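Local coordinates for protein DegT/DnrJ/EryC1/StrS aminotransferase (PDB 4QGR) that binds pyridoxal-5'-phosphate and probably acts as a transaminase, at residues Pro73-Gly78 and Ile239-Arg244; Ala93-Val98 and Ala140-Asp145. All coordinates share one frame; numbering follows the deposited sequence.

Contact 1: residues Pro73-Gly78 and Ile239-Arg244; sequences PLMTRG and IGINSR. With PLP (pyridoxal-5'-phosphate), chain G; ACT (acetate ion), chain D.
A single methionine makes this small van der Waals contact: M75, in the last turn of helix 68-76, reaches the loop 239-244 that leads into helix 247-278, at the edge of the subunit where its partner joins it. The terminal methyl does all the touching. M75 CE lies 3.6 Å from I239 O, 4.1 Å from G240 CA, and 4.4 Å from the CG2 branches of both I239 and I241, so it rests against backbone and two branched side chains at once. CG stands beside the backbone N and the chain runs extended to the sulfur, then bends at chi3 (66°), which lays CE against the loop. No hydrogen bond crosses between the segments. The helix ends just beyond M75 in a Schellman motif, with G78 at positive phi. In this fold-type I architecture of PLP-dependent enzymes the cofactor pocket is completed across the dimer, and the far side of the loop serves that purpose: N242 ND2 donates to O2P of the pyridoxal-5'-phosphate held by the second subunit, at 2.8 Å and 151°. R244 turns its guanidinium edge, in plane, to an acetate ion, probably carried over from the crystallisation liquor, with NH1 to O and NH2 to OXT both at 3.0 Å; NH2 also forms a salt bridge with D206 of the second subunit. The loop is tied down within its own chain by S243 OG, bonded to D68 and to A64 N, while E97 of the second subunit accepts from G240 N and L101 of that subunit packs on M75.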
loop_
_atom_site.group_PDB
_atom_site.type_symbol
_atom_site.label_atom_id
_atom_site.label_comp_id
_atom_site.label_asym_id
_atom_site.label_seq_id
_atom_site.Cartn_x
_atom_site.Cartn_y
_atom_site.Cartn_z
ATOM N N PRO A 73 -11.108 -6.856 -3.787
ATOM C CA PRO A 73 -12.311 -7.532 -4.249
ATOM C C PRO A 73 -12.841 -8.575 -3.242
ATOM O O PRO A 73 -14.065 -8.758 -3.164
ATOM C CB PRO A 73 -11.864 -8.198 -5.533
ATOM C CG PRO A 73 -10.792 -7.299 -6.054
ATOM C CD PRO A 73 -10.082 -6.793 -4.834
ATOM N N LEU A 74 -11.938 -9.260 -2.520
ATOM C CA LEU A 74 -12.395 -10.195 -1.483
ATOM C C LEU A 74 -13.144 -9.445 -0.393
ATOM O O LEU A 74 -14.183 -9.923 0.113
ATOM C CB LEU A 74 -11.202 -10.948 -0.866
ATOM C CG LEU A 74 -10.439 -11.871 -1.815
ATOM C CD1 LEU A 74 -9.183 -12.431 -1.142
ATOM C CD2 LEU A 74 -11.287 -13.035 -2.244
ATOM N N MET A 75 -12.646 -8.256 -0.027
ATOM C CA MET A 75 -13.304 -7.450 0.980
ATOM C C MET A 75 -14.695 -6.993 0.546
ATOM O O MET A 75 -15.664 -7.044 1.339
ATOM C CB MET A 75 -12.468 -6.238 1.390
ATOM C CG MET A 75 -11.140 -6.575 2.036
ATOM S SD MET A 75 -10.105 -5.149 2.270
ATOM C CE MET A 75 -11.005 -4.188 3.464
ATOM N N THR A 76 -14.818 -6.562 -0.690
ATOM C CA THR A 76 -16.126 -6.088 -1.180
ATOM C C THR A 76 -17.156 -7.199 -1.180
ATOM O O THR A 76 -18.339 -6.919 -1.006
ATOM C CB THR A 76 -16.095 -5.493 -2.596
ATOM O OG1 THR A 76 -15.768 -6.511 -3.544
ATOM C CG2 THR A 76 -15.119 -4.394 -2.678
ATOM N N ARG A 77 -16.720 -8.444 -1.406
ATOM C CA ARG A 77 -17.626 -9.592 -1.411
ATOM C C ARG A 77 -17.881 -10.148 -0.040
ATOM O O ARG A 77 -18.600 -11.141 0.074
ATOM C CB ARG A 77 -17.073 -10.715 -2.310
ATOM C CG ARG A 77 -17.242 -10.392 -3.778
ATOM C CD ARG A 77 -18.671 -10.625 -4.261
ATOM N NE ARG A 77 -19.005 -12.053 -4.428
ATOM C CZ ARG A 77 -19.774 -12.527 -5.424
ATOM N NH1 ARG A 77 -20.266 -11.705 -6.337
ATOM N NH2 ARG A 77 -20.066 -13.820 -5.513
ATOM N N GLY A 78 -17.331 -9.551 1.007
ATOM C CA GLY A 78 -17.526 -10.060 2.362
ATOM C C GLY A 78 -16.863 -11.411 2.624
ATOM O O GLY A 78 -17.331 -12.179 3.451
ATOM N N ILE A 239 -15.292 -0.941 6.301
ATOM C CA ILE A 239 -13.877 -1.037 6.579
ATOM C C ILE A 239 -13.165 -1.005 5.242
ATOM O O ILE A 239 -13.523 -1.756 4.297
ATOM C CB ILE A 239 -13.518 -2.351 7.302
ATOM C CG1 ILE A 239 -14.265 -2.472 8.658
ATOM C CG2 ILE A 239 -12.012 -2.467 7.438
ATOM C CD1 ILE A 239 -14.170 -1.273 9.572
ATOM N N GLY A 240 -12.134 -0.171 5.163
ATOM C CA GLY A 240 -11.280 -0.136 3.956
ATOM C C GLY A 240 -9.790 -0.100 4.258
ATOM O O GLY A 240 -9.357 -0.476 5.361
ATOM N N ILE A 241 -9.023 0.363 3.255
ATOM C CA ILE A 241 -7.581 0.509 3.366
ATOM C C ILE A 241 -7.147 1.826 2.704
ATOM O O ILE A 241 -8.002 2.618 2.256
ATOM C CB ILE A 241 -6.865 -0.701 2.757
ATOM C CG1 ILE A 241 -7.224 -0.872 1.271
ATOM C CG2 ILE A 241 -7.181 -1.992 3.513
ATOM C CD1 ILE A 241 -6.351 -1.912 0.594
ATOM N N ASN A 242 -5.838 2.065 2.652
ATOM C CA ASN A 242 -5.323 3.161 1.852
ATOM C C ASN A 242 -4.586 2.552 0.689
ATOM O O ASN A 242 -3.471 2.089 0.873
ATOM C CB ASN A 242 -4.338 4.017 2.652
ATOM C CG ASN A 242 -3.728 5.147 1.824
ATOM O OD1 ASN A 242 -4.005 5.308 0.643
ATOM N ND2 ASN A 242 -2.875 5.924 2.454
ATOM N N SER A 243 -5.168 2.604 -0.506
ATOM C CA SER A 243 -4.516 1.970 -1.659
ATOM C C SER A 243 -4.704 2.749 -2.944
ATOM O O SER A 243 -5.598 2.450 -3.733
ATOM C CB SER A 243 -5.004 0.542 -1.826
ATOM O OG SER A 243 -4.282 -0.123 -2.824
ATOM N N ARG A 244 -3.837 3.744 -3.146
ATOM C CA ARG A 244 -3.899 4.661 -4.288
ATOM C C ARG A 244 -2.662 4.504 -5.152
ATOM O O ARG A 244 -1.550 4.268 -4.656
ATOM C CB ARG A 244 -4.022 6.107 -3.799
ATOM C CG ARG A 244 -5.313 6.376 -3.036
ATOM C CD ARG A 244 -5.400 7.799 -2.483
ATOM N NE ARG A 244 -4.487 8.017 -1.374
ATOM C CZ ARG A 244 -4.765 8.701 -0.269
ATOM N NH1 ARG A 244 -5.965 9.252 -0.083
ATOM N NH2 ARG A 244 -3.824 8.880 0.622
HETATM N N1 PLP G . -3.395 8.495 11.604
HETATM C C2 PLP G . -3.702 9.815 11.565
HETATM C C2A PLP G . -3.885 10.592 12.851
HETATM C C3 PLP G . -3.808 10.513 10.262
HETATM O O3 PLP G . -4.073 11.831 10.191
HETATM C C4 PLP G . -3.645 9.721 9.020
HETATM C C4A PLP G . -3.680 10.309 7.676
HETATM O O4A PLP G . -3.595 11.499 7.564
HETATM C C5 PLP G . -3.313 8.304 9.177
HETATM C C6 PLP G . -3.228 7.765 10.477
HETATM C C5A PLP G . -3.151 7.459 7.914
HETATM O O4P PLP G . -1.984 7.850 7.181
HETATM P P PLP G . -1.962 7.673 5.596
HETATM O O1P PLP G . -0.490 7.800 5.249
HETATM O O2P PLP G . -2.604 6.346 5.189
HETATM O O3P PLP G . -2.795 8.876 5.116
HETATM C C ACT D . -5.280 10.437 3.482
HETATM O O ACT D . -6.194 10.530 2.614
HETATM O OXT ACT D . -4.504 9.473 3.521
HETATM C CH3 ACT D . -5.100 11.524 4.508
#

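Contact 2: residues Ala93-Val98 and Ala140-Asp145; sequences AATAEV and AIIPVD. With PLP (pyridoxal-5'-phosphate), chain E.
T95 on helix 94-101 packs against I142 and V144, which follow the end of strand 137-141, and the tight part of the contact is one methyl group. T95 CG2 sits 3.6 Å from V144 CG2 and 3.8 Å from I142 CG2, touching both branches; the side chains of T95 and I142 run alongside one another with opposite headings. I142 also sends CD1 back to the helix backbone, 3.9 Å from T95 O, a buried carbonyl with no hydrogen-bond partner in the model. Packing is looser along the helix, where V98 CG2 is 4.6 Å from I142 CD1, and V98 also packs on L70, Q71 and L74. Neither side meets solvent: every touching residue is buried. OG1 of T95 lies beside the backbone N (chi1 -48°), which puts CG2 anti to that N, facing I142 and V144; OG1 hydrogen-bonds to D170 of strand 166-170 and to T91. The cofactor borders the same cluster, V144 CG1 lying 3.7 Å from PLP C2A and A94 CB 3.8 Å from C6. Together they make one wall of the PLP pocket, formed by the start of helix 94-101 and the loop beyond the C-terminal end of strand 137-141, in a fold-type I large domain.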
loop_
_atom_site.group_PDB
_atom_site.type_symbol
_atom_site.label_atom_id
_atom_site.label_comp_id
_atom_site.label_asym_id
_atom_site.label_seq_id
_atom_site.Cartn_x
_atom_site.Cartn_y
_atom_site.Cartn_z
ATOM N N ALA A 93 3.429 -15.326 -3.747
ATOM C CA ALA A 93 2.743 -15.470 -2.458
ATOM C C ALA A 93 1.434 -14.676 -2.322
ATOM O O ALA A 93 0.522 -15.103 -1.644
ATOM C CB ALA A 93 3.687 -15.052 -1.336
ATOM N N ALA A 94 1.386 -13.467 -2.864
ATOM C CA ALA A 94 0.213 -12.607 -2.764
ATOM C C ALA A 94 -1.106 -13.314 -3.089
ATOM O O ALA A 94 -2.035 -13.100 -2.407
ATOM C CB ALA A 94 0.368 -11.417 -3.677
ATOM N N THR A 95 -1.149 -14.184 -4.126
ATOM C CA THR A 95 -2.393 -14.853 -4.566
ATOM C C THR A 95 -3.088 -15.583 -3.373
ATOM O O THR A 95 -4.301 -15.524 -3.215
ATOM C CB THR A 95 -2.091 -15.816 -5.736
ATOM O OG1 THR A 95 -1.272 -15.146 -6.740
ATOM C CG2 THR A 95 -3.387 -16.361 -6.381
ATOM N N ALA A 96 -2.314 -16.309 -2.559
ATOM C CA ALA A 96 -2.823 -16.981 -1.370
ATOM C C ALA A 96 -2.848 -16.109 -0.131
ATOM O O ALA A 96 -3.744 -16.224 0.680
ATOM C CB ALA A 96 -2.030 -18.231 -1.064
ATOM N N GLU A 97 -1.851 -15.244 0.017
ATOM C CA GLU A 97 -1.695 -14.482 1.218
ATOM C C GLU A 97 -2.889 -13.591 1.520
ATOM O O GLU A 97 -3.300 -13.502 2.687
ATOM C CB GLU A 97 -0.439 -13.638 1.106
ATOM C CG GLU A 97 -0.179 -12.725 2.296
ATOM C CD GLU A 97 1.030 -11.835 1.999
ATOM O OE1 GLU A 97 0.947 -11.028 1.057
ATOM O OE2 GLU A 97 2.093 -12.034 2.670
ATOM N N VAL A 98 -3.451 -12.957 0.488
ATOM C CA VAL A 98 -4.578 -12.045 0.692
ATOM C C VAL A 98 -5.811 -12.772 1.246
ATOM O O VAL A 98 -6.578 -12.194 2.033
ATOM C CB VAL A 98 -4.963 -11.220 -0.548
ATOM C CG1 VAL A 98 -3.798 -10.341 -0.977
ATOM C CG2 VAL A 98 -5.473 -12.099 -1.694
ATOM N N ALA A 140 -14.780 -18.176 -3.640
ATOM C CA ALA A 140 -14.055 -17.571 -4.756
ATOM C C ALA A 140 -12.961 -18.439 -5.328
ATOM O O ALA A 140 -12.481 -19.377 -4.696
ATOM C CB ALA A 140 -13.468 -16.232 -4.321
ATOM N N ILE A 141 -12.552 -18.081 -6.541
ATOM C CA ILE A 141 -11.417 -18.700 -7.257
ATOM C C ILE A 141 -10.534 -17.580 -7.732
ATOM O O ILE A 141 -11.043 -16.560 -8.243
ATOM C CB ILE A 141 -11.865 -19.513 -8.499
ATOM C CG1 ILE A 141 -13.026 -20.413 -8.110
ATOM C CG2 ILE A 141 -10.670 -20.274 -9.085
ATOM C CD1 ILE A 141 -13.855 -20.945 -9.255
ATOM N N ILE A 142 -9.218 -17.734 -7.539
ATOM C CA ILE A 142 -8.239 -16.776 -8.059
ATOM C C ILE A 142 -7.277 -17.490 -9.003
ATOM O O ILE A 142 -6.156 -17.846 -8.620
ATOM C CB ILE A 142 -7.452 -15.982 -6.985
ATOM C CG1 ILE A 142 -8.378 -15.435 -5.910
ATOM C CG2 ILE A 142 -6.630 -14.859 -7.639
ATOM C CD1 ILE A 142 -7.702 -14.635 -4.794
ATOM N N PRO A 143 -7.716 -17.656 -10.258
ATOM C CA PRO A 143 -6.777 -18.143 -11.240
ATOM C C PRO A 143 -5.686 -17.105 -11.493
ATOM O O PRO A 143 -5.941 -15.887 -11.383
ATOM C CB PRO A 143 -7.634 -18.350 -12.497
ATOM C CG PRO A 143 -9.043 -18.196 -12.061
ATOM C CD PRO A 143 -8.977 -17.257 -10.875
ATOM N N VAL A 144 -4.496 -17.590 -11.857
ATOM C CA VAL A 144 -3.368 -16.715 -12.207
ATOM C C VAL A 144 -3.017 -16.892 -13.660
ATOM O O VAL A 144 -2.992 -18.018 -14.165
ATOM C CB VAL A 144 -2.136 -17.034 -11.333
ATOM C CG1 VAL A 144 -0.971 -16.155 -11.710
ATOM C CG2 VAL A 144 -2.494 -16.875 -9.851
ATOM N N ASP A 145 -2.753 -15.784 -14.337
ATOM C CA ASP A 145 -2.260 -15.860 -15.682
ATOM C C ASP A 145 -0.746 -15.946 -15.599
ATOM O O ASP A 145 -0.068 -14.953 -15.731
ATOM C CB ASP A 145 -2.653 -14.627 -16.467
ATOM C CG ASP A 145 -4.144 -14.410 -16.519
ATOM O OD1 ASP A 145 -4.909 -15.410 -16.554
ATOM O OD2 ASP A 145 -4.566 -13.218 -16.536
HETATM N N1 PLP E . 0.196 -11.850 -8.240
HETATM C C2 PLP E . 1.183 -12.343 -9.011
HETATM C C2A PLP E . 0.964 -13.527 -9.921
HETATM C C3 PLP E . 2.490 -11.630 -9.018
HETATM O O3 PLP E . 3.452 -12.078 -9.816
HETATM C C4 PLP E . 2.685 -10.505 -8.064
HETATM C C4A PLP E . 3.862 -9.618 -7.942
HETATM O O4A PLP E . 4.501 -9.247 -8.906
HETATM C C5 PLP E . 1.519 -10.090 -7.272
HETATM C C6 PLP E . 0.324 -10.801 -7.411
HETATM C C5A PLP E . 1.619 -8.938 -6.297
HETATM O O4P PLP E . 1.819 -7.681 -6.960
HETATM P P PLP E . 2.664 -6.511 -6.250
HETATM O O1P PLP E . 2.384 -5.229 -7.031
HETATM O O2P PLP E . 2.278 -6.474 -4.793
HETATM O O3P PLP E . 4.105 -6.995 -6.481
#

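The two contacts show how a dimeric PLP enzyme builds its sites from both chains. Their centres are 15 Å apart, and along the chain contact 2 is nested inside the loop that contact 1 closes. They meet directly through L74 CD1 and V98 CG2, 3.8 Å apart, which joins helix 68-76 to helix 94-101. Yet they serve different cofactors: contact 2 borders the PLP of its own subunit, whereas the 239-244 loop reaches the phosphate of the other subunit's PLP, while the side chain of I241 is about 11 Å from the PLP of its own chain. Segments 93-98 and 239-244 of opposite subunits are also neighbours across the interface, for example through packing of E97 on I239 of the second subunit.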